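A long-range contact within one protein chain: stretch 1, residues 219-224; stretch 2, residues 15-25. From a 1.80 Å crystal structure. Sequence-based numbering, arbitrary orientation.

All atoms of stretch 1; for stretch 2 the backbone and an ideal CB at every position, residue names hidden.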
ATOM      1  N   GLN A 219     -11.851  -2.692  16.955  1.00 31.68           N
ATOM      2  CA  GLN A 219     -11.472  -4.062  16.594  1.00 30.65           C
ATOM      3  C   GLN A 219     -10.593  -3.996  15.341  1.00 27.24           C
ATOM      4  O   GLN A 219     -10.650  -3.036  14.578  1.00 25.09           O
ATOM      5  CB  GLN A 219     -12.713  -4.931  16.331  1.00 31.39           C
ATOM      6  CG  GLN A 219     -13.540  -4.564  15.107  1.00 36.42           C
ATOM      7  CD  GLN A 219     -14.898  -5.268  15.070  1.00 40.08           C
ATOM      8  OE1 GLN A 219     -14.985  -6.502  15.133  1.00 42.43           O
ATOM      9  NE2 GLN A 219     -15.967  -4.481  14.965  1.00 42.03           N
ATOM     10  N   PRO A 220      -9.784  -5.024  15.102  1.00 25.34           N
ATOM     11  CA  PRO A 220      -8.937  -4.950  13.905  1.00 21.28           C
ATOM     12  C   PRO A 220      -9.633  -4.828  12.564  1.00 16.19           C
ATOM     13  O   PRO A 220     -10.723  -5.356  12.347  1.00 14.47           O
ATOM     14  CB  PRO A 220      -8.074  -6.214  14.003  1.00 22.78           C
ATOM     15  CG  PRO A 220      -8.881  -7.139  14.862  1.00 27.46           C
ATOM     16  CD  PRO A 220      -9.541  -6.255  15.871  1.00 24.81           C
ATOM     17  N   ASN A 221      -8.992  -4.098  11.651  1.00 15.21           N
ATOM     18  CA  ASN A 221      -9.514  -3.951  10.305  1.00 13.51           C
ATOM     19  C   ASN A 221      -9.150  -5.284   9.631  1.00 10.26           C
ATOM     20  O   ASN A 221      -8.230  -5.971  10.055  1.00 11.57           O
ATOM     21  CB  ASN A 221      -8.804  -2.784   9.585  1.00 13.91           C
ATOM     22  CG  ASN A 221      -9.545  -2.334   8.341  1.00 12.83           C
ATOM     23  OD1 ASN A 221     -10.661  -2.755   8.102  1.00 13.84           O
ATOM     24  ND2 ASN A 221      -8.930  -1.444   7.555  1.00 14.18           N
ATOM     25  N   ARG A 222      -9.867  -5.649   8.583  1.00 11.74           N
ATOM     26  CA  ARG A 222      -9.624  -6.910   7.891  1.00 13.45           C
ATOM     27  C   ARG A 222      -9.724  -6.638   6.389  1.00 12.68           C
ATOM     28  O   ARG A 222     -10.430  -5.730   5.966  1.00 13.73           O
ATOM     29  CB  ARG A 222     -10.675  -7.951   8.328  1.00 12.12           C
ATOM     30  CG  ARG A 222     -10.689  -8.231   9.827  1.00 11.55           C
ATOM     31  CD  ARG A 222     -11.603  -9.440  10.124  1.00 15.78           C
ATOM     32  NE  ARG A 222     -11.136 -10.651   9.457  1.00 15.50           N
ATOM     33  CZ  ARG A 222     -10.285 -11.522   9.988  1.00 11.13           C
ATOM     34  NH1 ARG A 222      -9.825 -11.327  11.206  1.00 14.67           N
ATOM     35  NH2 ARG A 222      -9.867 -12.579   9.289  1.00 10.46           N
ATOM     36  N   PRO A 223      -9.016  -7.425   5.564  1.00 14.13           N
ATOM     37  CA  PRO A 223      -9.059  -7.191   4.112  1.00 14.12           C
ATOM     38  C   PRO A 223     -10.421  -7.240   3.445  1.00 15.21           C
ATOM     39  O   PRO A 223     -10.623  -6.562   2.438  1.00 13.23           O
ATOM     40  CB  PRO A 223      -8.055  -8.221   3.557  1.00 14.55           C
ATOM     41  CG  PRO A 223      -8.133  -9.342   4.597  1.00 14.05           C
ATOM     42  CD  PRO A 223      -8.171  -8.584   5.903  1.00 11.31           C
ATOM     43  N   GLU A 224     -11.376  -7.993   3.998  1.00 13.53           N
ATOM     44  CA  GLU A 224     -12.693  -8.026   3.372  1.00 13.41           C
ATOM     45  C   GLU A 224     -13.333  -6.637   3.414  1.00 14.01           C
ATOM     46  O   GLU A 224     -14.268  -6.371   2.669  1.00 13.72           O
ATOM     47  CB  GLU A 224     -13.634  -9.056   4.054  1.00 15.17           C
ATOM     48  CG  GLU A 224     -13.694  -8.927   5.549  1.00 16.13           C
ATOM     49  CD  GLU A 224     -12.628  -9.747   6.239  1.00 19.07           C
ATOM     50  OE1 GLU A 224     -11.496  -9.846   5.710  1.00 17.41           O
ATOM     51  OE2 GLU A 224     -12.907 -10.300   7.320  1.00 17.59           O
ATOM     52  N   UNK A  15      -1.139 -10.044  13.532  1.00 15.28           N
ATOM     53  CA  UNK A  15      -2.404 -10.487  14.141  1.00 15.61           C
ATOM     54  C   UNK A  15      -3.487  -9.537  13.617  1.00 16.56           C
ATOM     55  O   UNK A  15      -3.225  -8.349  13.419  1.00 15.91           O
ATOM     56  CB  UNK A  15      -2.339 -10.482  15.670  1.00 15.61           C
ATOM     57  N   UNK A  16      -4.739  -9.994  13.496  1.00 13.65           N
ATOM     58  CA  UNK A  16      -5.316 -11.307  13.797  1.00 15.80           C
ATOM     59  C   UNK A  16      -5.183 -12.363  12.701  1.00 16.59           C
ATOM     60  O   UNK A  16      -5.694 -13.479  12.859  1.00 17.13           O
ATOM     61  CB  UNK A  16      -6.802 -11.129  14.117  1.00 15.80           C
ATOM     62  N   UNK A  17      -4.473 -12.055  11.610  1.00 14.90           N
ATOM     63  CA  UNK A  17      -4.374 -13.011  10.496  1.00 15.08           C
ATOM     64  C   UNK A  17      -3.339 -14.114  10.668  1.00 16.20           C
ATOM     65  O   UNK A  17      -3.490 -15.227  10.126  1.00 16.93           O
ATOM     66  CB  UNK A  17      -4.054 -12.247   9.209  1.00 15.08           C
ATOM     67  N   UNK A  18      -2.279 -13.802  11.407  1.00 14.16           N
ATOM     68  CA  UNK A  18      -1.196 -14.741  11.623  1.00 15.78           C
ATOM     69  C   UNK A  18      -1.758 -15.953  12.343  1.00 18.11           C
ATOM     70  O   UNK A  18      -2.385 -15.802  13.392  1.00 21.60           O
ATOM     71  CB  UNK A  18      -0.053 -14.104  12.416  1.00 15.78           C
ATOM     72  N   UNK A  19      -1.551 -17.139  11.775  1.00 18.80           N
ATOM     73  CA  UNK A  19      -2.065 -18.361  12.377  1.00 18.99           C
ATOM     74  C   UNK A  19      -3.518 -18.637  12.054  1.00 20.79           C
ATOM     75  O   UNK A  19      -4.069 -19.658  12.474  1.00 25.18           O
ATOM     76  CB  UNK A  19      -1.892 -18.297  13.896  1.00 18.99           C
ATOM     77  N   UNK A  20      -4.164 -17.727  11.332  1.00 17.14           N
ATOM     78  CA  UNK A  20      -5.576 -17.893  10.965  1.00 16.46           C
ATOM     79  C   UNK A  20      -5.725 -17.537   9.492  1.00 17.30           C
ATOM     80  O   UNK A  20      -6.773 -17.041   9.070  1.00 16.32           O
ATOM     81  CB  UNK A  20      -6.489 -17.026  11.834  1.00 16.46           C
ATOM     82  N   UNK A  21      -4.661 -17.795   8.729  1.00 16.91           N
ATOM     83  CA  UNK A  21      -4.611 -17.485   7.296  1.00 16.47           C
ATOM     84  C   UNK A  21      -5.739 -18.104   6.472  1.00 17.13           C
ATOM     85  O   UNK A  21      -6.315 -17.432   5.650  1.00 16.44           O
ATOM     86  CB  UNK A  21      -3.270 -17.953   6.726  1.00 16.47           C
ATOM     87  N   UNK A  22      -6.056 -19.377   6.701  1.00 20.12           N
ATOM     88  CA  UNK A  22      -7.106 -20.046   5.932  1.00 21.58           C
ATOM     89  C   UNK A  22      -8.462 -19.365   6.038  1.00 19.42           C
ATOM     90  O   UNK A  22      -9.074 -19.025   5.024  1.00 17.51           O
ATOM     91  CB  UNK A  22      -7.236 -21.499   6.393  1.00 21.58           C
ATOM     92  N   UNK A  23      -8.926 -19.180   7.274  1.00 19.16           N
ATOM     93  CA  UNK A  23     -10.204 -18.546   7.520  1.00 20.68           C
ATOM     94  C   UNK A  23     -10.190 -17.117   7.011  1.00 18.93           C
ATOM     95  O   UNK A  23     -11.173 -16.661   6.439  1.00 19.17           O
ATOM     96  CB  UNK A  23     -10.546 -18.582   9.011  1.00 20.68           C
ATOM     97  N   UNK A  24      -9.082 -16.407   7.243  1.00 15.77           N
ATOM     98  CA  UNK A  24      -8.980 -15.009   6.815  1.00 13.84           C
ATOM     99  C   UNK A  24      -9.048 -14.872   5.294  1.00 12.67           C
ATOM    100  O   UNK A  24      -9.729 -13.986   4.778  1.00 13.16           O
ATOM    101  CB  UNK A  24      -7.677 -14.395   7.332  1.00 13.84           C
ATOM    102  N   UNK A  25      -8.344 -15.736   4.574  1.00 12.10           N
ATOM    103  CA  UNK A  25      -8.406 -15.666   3.118  1.00 14.82           C
ATOM    104  C   UNK A  25      -9.807 -16.011   2.625  1.00 16.68           C
ATOM    105  O   UNK A  25     -10.257 -15.430   1.635  1.00 16.38           O
ATOM    106  CB  UNK A  25      -7.375 -16.607   2.491  1.00 14.82           C
TER

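Position 15 has an ideal CB with nothing of stretch 1 within 5.5 Å, so this contact asks little of it. It is P15, which stays clear of stretch 1.

Position 16 points its CA-to-CB bond toward stretch 1, with its ideal CB 4.2 Å from R222 NH1 and 4.6 Å from P220 CG. A compact apolar group suits the space beside P220; a small polar one could instead meet the guanidinium. The residue is P16, behind a cis peptide bond. Its CD packs against CB of P220 at 3.8 Å, and its CG lies 3.6 Å from NH1 of R222.

Position 17 starts sideways, its ideal CB beyond 5.5 Å, so a short side chain would fall short of P223 and the arginine. Something long or broad is favored, and a flat ring could lie near the guanidinium. F17 reaches across: F17 CE1 sits over one face of the R222 guanidinium, 3.9 Å from R222 CZ, while the ring presents its edge in return. The same CE1 meets CD of P223 at 3.5 Å. F17 CZ comes within 3.3 Å of N221 O, an oxygen left without a polar partner.

Position 18 is out of reach and tolerant; it is S18.

At position 19, phi/psi of 82/-3 would jam a CB against the preceding carbonyl oxygen. Backbone alone calls for glycine, and G19 completes a type II turn running from 17 to 20.

Position 20 points toward stretch 1 from a distance, just before a helix. The positive charge of R222 favors an acidic chain, although a polar neutral one could also serve. D20 stops short of a salt bridge, with OD2 4.4 Å from R222 NH2. Water 1 closes the gap, donating to D20 OD2 (2.6 Å) and to P16 O (2.7 Å) while accepting from R222 NH1 (3.0 Å).

Positions 21, 22 and 23 leave the choice open as far as stretch 1 is concerned. E21 points away and accepts a hydrogen bond from G19 N at OE2 (3.0 Å); E22 and A23 make no contact.

Position 24 leaves little room: its ideal CB is 3.5 Å from R222 NH2. A small side chain with an acceptor fits, and serine does so most easily. S24 accepts a weak hydrogen bond at OG from R222 NH2 (2.9 Å), near the guanidinium plane, and donates from OG to D20 O (2.8 Å). R222 is also held by its salt bridge from NE to E224 OE2 (2.8 Å).

Position 25 points away, leaving its choice to other surroundings; it is L25.

Stretch 2 (15-25) PPFSGDEEASL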
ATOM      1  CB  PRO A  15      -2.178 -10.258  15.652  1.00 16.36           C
ATOM      2  CG  PRO A  15      -0.671 -10.274  15.813  1.00 16.80           C
ATOM      3  CD  PRO A  15      -0.194  -9.548  14.556  1.00 17.03           C
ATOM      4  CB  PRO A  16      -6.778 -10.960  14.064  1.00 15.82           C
ATOM      5  CG  PRO A  16      -7.054  -9.955  12.993  1.00 13.96           C
ATOM      6  CD  PRO A  16      -5.780  -9.061  13.027  1.00 15.44           C
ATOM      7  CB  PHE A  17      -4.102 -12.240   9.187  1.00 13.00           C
ATOM      8  CG  PHE A  17      -4.858 -10.950   9.100  1.00 13.62           C
ATOM      9  CD1 PHE A  17      -6.247 -10.951   8.998  1.00 12.74           C
ATOM     10  CD2 PHE A  17      -4.192  -9.732   9.215  1.00 13.79           C
ATOM     11  CE1 PHE A  17      -6.967  -9.755   9.026  1.00 14.02           C
ATOM     12  CE2 PHE A  17      -4.896  -8.529   9.238  1.00 15.29           C
ATOM     13  CZ  PHE A  17      -6.288  -8.533   9.150  1.00 15.42           C
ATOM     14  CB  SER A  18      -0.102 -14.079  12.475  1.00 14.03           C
ATOM     15  OG  SER A  18       0.987 -14.978  12.637  1.00 20.00           O
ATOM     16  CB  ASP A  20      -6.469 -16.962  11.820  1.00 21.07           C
ATOM     17  CG  ASP A  20      -7.972 -17.203  11.597  1.00 22.73           C
ATOM     18  OD1 ASP A  20      -8.370 -18.385  11.508  1.00 25.16           O
ATOM     19  OD2 ASP A  20      -8.757 -16.222  11.532  1.00 21.65           O
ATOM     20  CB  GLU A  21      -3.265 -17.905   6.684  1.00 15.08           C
ATOM     21  CG  GLU A  21      -2.018 -17.143   7.164  1.00 15.06           C
ATOM     22  CD  GLU A  21      -1.498 -17.614   8.528  1.00 18.86           C
ATOM     23  OE1 GLU A  21      -2.079 -18.559   9.115  1.00 19.09           O
ATOM     24  OE2 GLU A  21      -0.502 -17.032   9.005  1.00 18.84           O
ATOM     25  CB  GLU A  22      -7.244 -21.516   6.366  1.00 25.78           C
ATOM     26  CG  GLU A  22      -8.235 -22.315   5.507  1.00 29.59           C
ATOM     27  CD  GLU A  22      -8.249 -23.803   5.826  1.00 34.34           C
ATOM     28  OE1 GLU A  22      -8.876 -24.218   6.828  1.00 37.41           O
ATOM     29  OE2 GLU A  22      -7.620 -24.568   5.071  1.00 37.58           O
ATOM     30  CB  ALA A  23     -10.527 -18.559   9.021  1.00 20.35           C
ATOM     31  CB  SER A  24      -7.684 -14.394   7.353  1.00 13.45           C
ATOM     32  OG  SER A  24      -7.716 -14.397   8.771  1.00 17.17           O
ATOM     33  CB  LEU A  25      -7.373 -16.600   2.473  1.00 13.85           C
ATOM     34  CG  LEU A  25      -5.929 -16.086   2.593  1.00 14.77           C
ATOM     35  CD1 LEU A  25      -4.948 -17.198   2.272  1.00 16.44           C
ATOM     36  CD2 LEU A  25      -5.714 -14.937   1.620  1.00 15.88           C
TER
HETATM   37  O   HOH W   1      -8.231 -13.714  12.104  1.00 14.38           O
HETATM   38  O   HOH W   2      -9.835 -11.758   6.579  1.00 13.26           O
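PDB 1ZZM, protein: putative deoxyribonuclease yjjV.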